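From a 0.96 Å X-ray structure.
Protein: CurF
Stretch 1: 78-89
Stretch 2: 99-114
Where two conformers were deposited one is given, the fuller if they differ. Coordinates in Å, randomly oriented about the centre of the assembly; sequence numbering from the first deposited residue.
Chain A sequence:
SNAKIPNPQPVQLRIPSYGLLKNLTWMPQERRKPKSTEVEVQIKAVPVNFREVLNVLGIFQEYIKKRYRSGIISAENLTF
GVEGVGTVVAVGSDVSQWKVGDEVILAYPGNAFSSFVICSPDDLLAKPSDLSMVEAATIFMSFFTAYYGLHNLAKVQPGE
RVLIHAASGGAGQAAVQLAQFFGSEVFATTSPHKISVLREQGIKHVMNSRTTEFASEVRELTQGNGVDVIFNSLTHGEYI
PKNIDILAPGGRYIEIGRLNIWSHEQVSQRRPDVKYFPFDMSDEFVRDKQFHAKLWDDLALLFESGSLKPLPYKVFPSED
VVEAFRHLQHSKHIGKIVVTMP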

# COMPACT_ATOMS: atom_id res chain seq x y z
N LEU A 78 -3.14 7.15 -18.54
CA LEU A 78 -2.93 6.63 -17.18
C LEU A 78 -3.94 5.53 -16.84
O LEU A 78 -5.14 5.71 -17.02
N THR A 79 -3.42 4.43 -16.29
CA THR A 79 -4.25 3.37 -15.75
C THR A 79 -4.08 3.32 -14.22
O THR A 79 -3.18 3.94 -13.65
N PHE A 80 -4.98 2.56 -13.60
CA PHE A 80 -5.05 2.47 -12.14
C PHE A 80 -5.12 1.01 -11.74
O PHE A 80 -5.58 0.16 -12.50
N GLY A 81 -4.72 0.76 -10.50
CA GLY A 81 -4.79 -0.57 -9.91
C GLY A 81 -3.39 -1.13 -9.76
O GLY A 81 -2.89 -1.85 -10.65
N VAL A 82 -2.75 -0.80 -8.64
CA VAL A 82 -1.38 -1.18 -8.38
C VAL A 82 -1.27 -2.53 -7.66
O VAL A 82 -0.18 -2.98 -7.31
N GLU A 83 -2.42 -3.19 -7.49
CA GLU A 83 -2.55 -4.48 -6.86
C GLU A 83 -3.98 -4.95 -7.13
O GLU A 83 -4.86 -4.13 -7.42
N GLY A 84 -4.22 -6.24 -7.00
CA GLY A 84 -5.56 -6.75 -7.02
C GLY A 84 -5.59 -8.25 -7.00
O GLY A 84 -4.53 -8.89 -6.82
N VAL A 85 -6.78 -8.82 -7.17
CA VAL A 85 -6.94 -10.28 -7.11
C VAL A 85 -7.93 -10.71 -8.17
O VAL A 85 -8.85 -9.96 -8.53
N GLY A 86 -7.75 -11.93 -8.67
CA GLY A 86 -8.72 -12.45 -9.62
C GLY A 86 -8.43 -13.89 -9.98
O GLY A 86 -7.73 -14.62 -9.25
N THR A 87 -9.02 -14.30 -11.10
CA THR A 87 -9.01 -15.70 -11.52
C THR A 87 -8.40 -15.81 -12.91
O THR A 87 -8.77 -15.05 -13.81
N VAL A 88 -7.46 -16.74 -13.09
CA VAL A 88 -6.88 -16.97 -14.42
C VAL A 88 -7.98 -17.53 -15.35
O VAL A 88 -8.59 -18.56 -15.04
N VAL A 89 -8.20 -16.85 -16.47
CA VAL A 89 -9.23 -17.27 -17.43
C VAL A 89 -8.68 -17.75 -18.76
O VAL A 89 -9.40 -18.44 -19.49
N LYS A 99 -2.66 -22.17 -14.63
CA LYS A 99 -3.69 -22.79 -15.45
C LYS A 99 -5.05 -22.13 -15.19
O LYS A 99 -5.26 -21.47 -14.16
N VAL A 100 -5.95 -22.32 -16.13
CA VAL A 100 -7.28 -21.76 -16.02
C VAL A 100 -7.92 -22.17 -14.69
O VAL A 100 -7.89 -23.36 -14.33
N GLY A 101 -8.48 -21.20 -13.98
CA GLY A 101 -9.14 -21.40 -12.71
C GLY A 101 -8.28 -21.07 -11.50
O GLY A 101 -8.82 -20.95 -10.39
N ASP A 102 -6.97 -20.92 -11.67
CA ASP A 102 -6.13 -20.55 -10.55
C ASP A 102 -6.52 -19.15 -10.04
O ASP A 102 -6.77 -18.25 -10.81
N GLU A 103 -6.50 -18.99 -8.72
CA GLU A 103 -6.81 -17.71 -8.07
C GLU A 103 -5.50 -17.05 -7.66
O GLU A 103 -4.62 -17.67 -7.03
N VAL A 104 -5.36 -15.76 -8.02
CA VAL A 104 -4.09 -15.08 -7.92
C VAL A 104 -4.22 -13.66 -7.34
O VAL A 104 -5.25 -12.98 -7.50
N ILE A 105 -3.14 -13.25 -6.69
CA ILE A 105 -2.84 -11.86 -6.40
C ILE A 105 -1.97 -11.34 -7.53
O ILE A 105 -0.99 -11.98 -7.94
N LEU A 106 -2.31 -10.14 -8.05
CA LEU A 106 -1.50 -9.48 -9.07
C LEU A 106 -0.52 -8.53 -8.39
O LEU A 106 -0.94 -7.60 -7.67
N ALA A 107 0.77 -8.75 -8.63
CA ALA A 107 1.84 -7.94 -8.03
C ALA A 107 2.12 -6.75 -8.93
O ALA A 107 2.62 -6.91 -10.05
N TYR A 108 1.79 -5.55 -8.47
CA TYR A 108 2.05 -4.30 -9.18
C TYR A 108 1.72 -4.38 -10.68
O TYR A 108 2.55 -4.04 -11.53
N PRO A 109 0.47 -4.72 -11.03
CA PRO A 109 0.12 -4.73 -12.46
C PRO A 109 0.08 -3.32 -13.06
O PRO A 109 0.47 -3.14 -14.22
N GLY A 110 -0.41 -2.34 -12.28
CA GLY A 110 -0.56 -0.97 -12.74
C GLY A 110 -1.88 -0.63 -13.41
O GLY A 110 -2.18 0.55 -13.57
N ASN A 111 -2.61 -1.69 -13.79
CA ASN A 111 -3.87 -1.58 -14.54
C ASN A 111 -4.94 -2.53 -13.98
O ASN A 111 -5.83 -2.96 -14.69
N ALA A 112 -4.87 -2.87 -12.68
CA ALA A 112 -5.86 -3.81 -12.12
C ALA A 112 -7.29 -3.29 -12.14
O ALA A 112 -8.20 -4.11 -12.05
N PHE A 113 -7.51 -1.96 -12.26
CA PHE A 113 -8.87 -1.46 -12.50
C PHE A 113 -9.20 -1.64 -14.00
O PHE A 113 -9.28 -0.69 -14.78
N SER A 114 -9.41 -2.91 -14.37
CA SER A 114 -9.73 -3.37 -15.72
C SER A 114 -10.52 -4.66 -15.56
O SER A 114 -10.29 -5.42 -14.63

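The only direct hydrogen bond that a side chain makes between the two stretches is at one end of the contact, where Thr 79, in the p rotamer and with its CA-to-CB bond pointing toward the second stretch, donates from OG1 to Gly 110 O at 2.8 Å. The same OG1 lies 3.6 Å from Asn 111 CB, so the hydroxyl sits closely against the loop it binds. At the far end, a salt bridge stabilizes the turn of the second stretch: Lys 99 NZ lies 2.9 Å from Asp 102 OD1, while Lys 99 N donates to Asp 102 OD2, also at 2.9 Å. Asp 102 (chi1 m) thus uses both carboxylate oxygens to hold the type II turn from Lys 99 to Asp 102; its backbone O separately accepts from Val 88 N at 2.8 Å.

Two waters extend the polar network. Water 1 accepts from Phe 80 N at 2.9 Å and lies 3.0 Å from Phe 113 O, linking the backbones beside the two phenylalanines. Water 2 bridges side chains, 2.7 Å from Thr 87 OG1 and donating to Glu 103 OE2 at 2.8 Å. Thr 87 and Glu 103, both m at chi1, form a non-hydrogen-bonded pair on one face of the antiparallel sheet; their direct approach is loose, Thr 87 OG1 to Glu 103 CG being 4.4 Å, and the water supplies the polar link. Within the second stretch, Ser 114 OG donates to Asn 111 O at 2.7 Å.

The apolar contacts follow the sheet. On the face shared with Thr 87 and Glu 103, Val 85 and Ile 105, both m at chi1, meet with Val 85 CG1 3.9 Å from Ile 105 CG1. On the other face Val 104 (m) meets Val 88 (t), whose CA-to-CB bond points toward the second stretch and whose CG2 is 4.1 Å from Val 104 CG1; Val 88 also places CG1 3.5 Å from Lys 99 O and is the residue most covered by the opposing stretch. Leu 106 (m, p) shares the face of Val 104, and the end of its side chain turns back over the glycines, with CD1 3.8 Å from Val 85 N and 4.1 Å from Gly 86 N. Ala 112 fills the neighboring space, its CB 3.4 Å from Glu 83 O.

Beyond the strands, Val 82 (m) packs CG1 obliquely against the ring of Tyr 108 (chi1 t), 3.8 Å from CE1; the end of this tyrosine comes nearer the first stretch although its CA-to-CB bond points away overall. Pro 109 CG reaches within 3.5 Å of Gly 81 O. Phe 113 (m) points toward the first stretch and presents its ring edge to Phe 80 C and Gly 81 N, with CD2 3.7 Å from Phe 80 CB and 3.5 Å from Gly 81 N. Gly 81 leaves room here: a CB would point toward the second stretch and clash with Ala 112 N and Phe 113 N.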

# COMPACT_ATOMS: atom_id res chain seq x y z
CB LEU A 78 -3.06 7.79 -16.18
CG LEU A 78 -2.75 7.44 -14.71
CD1 LEU A 78 -1.31 7.04 -14.48
CD2 LEU A 78 -3.10 8.62 -13.83
CB THR A 79 -3.95 2.00 -16.39
OG1 THR A 79 -2.61 1.61 -16.10
CG2 THR A 79 -4.11 2.02 -17.89
CB PHE A 80 -6.29 3.22 -11.63
CG PHE A 80 -6.34 4.65 -12.07
CD1 PHE A 80 -5.70 5.63 -11.36
CD2 PHE A 80 -6.98 5.00 -13.26
CE1 PHE A 80 -5.67 6.94 -11.81
CE2 PHE A 80 -6.97 6.31 -13.71
CZ PHE A 80 -6.33 7.28 -12.98
CB VAL A 82 -0.62 -0.04 -7.65
CG1 VAL A 82 -0.52 1.20 -8.52
CG2 VAL A 82 -1.25 0.29 -6.30
CB GLU A 83 -2.31 -4.38 -5.33
CG GLU A 83 -3.26 -3.38 -4.65
CD GLU A 83 -3.12 -3.26 -3.14
OE1 GLU A 83 -2.86 -4.32 -2.50
OE2 GLU A 83 -3.28 -2.13 -2.62
CB VAL A 85 -7.43 -10.78 -5.72
CG1 VAL A 85 -6.42 -10.45 -4.63
CG2 VAL A 85 -8.79 -10.22 -5.38
CB THR A 87 -10.44 -16.24 -11.57
OG1 THR A 87 -11.07 -15.99 -10.30
CG2 THR A 87 -10.49 -17.73 -11.91
CB VAL A 88 -5.70 -17.94 -14.32
CG1 VAL A 88 -5.17 -18.31 -15.71
CG2 VAL A 88 -4.59 -17.33 -13.48
CB VAL A 89 -10.31 -16.19 -17.65
CG1 VAL A 89 -11.16 -16.03 -16.38
CG2 VAL A 89 -9.71 -14.88 -18.13
CB LYS A 99 -3.74 -24.29 -15.17
CG LYS A 99 -4.24 -24.62 -13.80
CD LYS A 99 -3.92 -26.07 -13.44
CE LYS A 99 -4.53 -26.46 -12.11
NZ LYS A 99 -3.94 -25.72 -10.96
CB VAL A 100 -8.14 -22.17 -17.24
CG1 VAL A 100 -9.60 -21.80 -17.04
CG2 VAL A 100 -7.62 -21.54 -18.52
CB ASP A 102 -4.67 -20.56 -10.96
CG ASP A 102 -4.05 -21.94 -11.18
OD1 ASP A 102 -4.63 -22.96 -10.72
OD2 ASP A 102 -2.93 -21.99 -11.76
CB GLU A 103 -7.73 -17.93 -6.88
CG GLU A 103 -9.08 -18.51 -7.30
CD GLU A 103 -10.05 -18.69 -6.16
OE1 GLU A 103 -9.58 -18.71 -5.01
OE2 GLU A 103 -11.25 -18.78 -6.44
CB VAL A 104 -3.40 -15.00 -9.31
CG1 VAL A 104 -3.01 -16.41 -9.76
CG2 VAL A 104 -4.25 -14.30 -10.36
CB ILE A 105 -2.11 -11.73 -5.04
CG1 ILE A 105 -3.01 -12.13 -3.87
CG2 ILE A 105 -1.52 -10.32 -4.86
CD1 ILE A 105 -2.27 -12.36 -2.57
CB LEU A 106 -2.37 -8.73 -10.07
CG LEU A 106 -3.36 -9.59 -10.87
CD1 LEU A 106 -4.70 -9.73 -10.19
CD2 LEU A 106 -3.53 -9.01 -12.29
CB ALA A 107 3.09 -8.81 -7.88
CB TYR A 108 3.50 -3.78 -8.94
CG TYR A 108 3.65 -2.32 -9.33
CD1 TYR A 108 2.93 -1.34 -8.66
CD2 TYR A 108 4.48 -1.91 -10.38
CE1 TYR A 108 3.00 0.00 -9.05
CE2 TYR A 108 4.55 -0.59 -10.77
CZ TYR A 108 3.80 0.37 -10.12
OH TYR A 108 3.89 1.67 -10.56
CB PRO A 109 -1.25 -5.39 -12.47
CG PRO A 109 -1.82 -5.16 -11.11
CD PRO A 109 -0.62 -5.23 -10.20
CB ASN A 111 -3.64 -1.87 -16.03
CG ASN A 111 -3.13 -3.27 -16.29
OD1 ASN A 111 -2.67 -3.96 -15.37
ND2 ASN A 111 -3.19 -3.71 -17.53
CB ALA A 112 -5.47 -4.27 -10.73
CB PHE A 113 -9.03 0.00 -12.07
CG PHE A 113 -9.21 0.22 -10.59
CD1 PHE A 113 -10.45 0.04 -10.01
CD2 PHE A 113 -8.18 0.67 -9.78
CE1 PHE A 113 -10.65 0.26 -8.64
CE2 PHE A 113 -8.38 0.92 -8.41
CZ PHE A 113 -9.62 0.69 -7.85
CB SER A 114 -8.48 -3.69 -16.53
OG SER A 114 -7.61 -2.59 -16.68
O HOH W 1 -7.12 1.41 -15.12
O HOH W 2 -12.25 -17.99 -8.97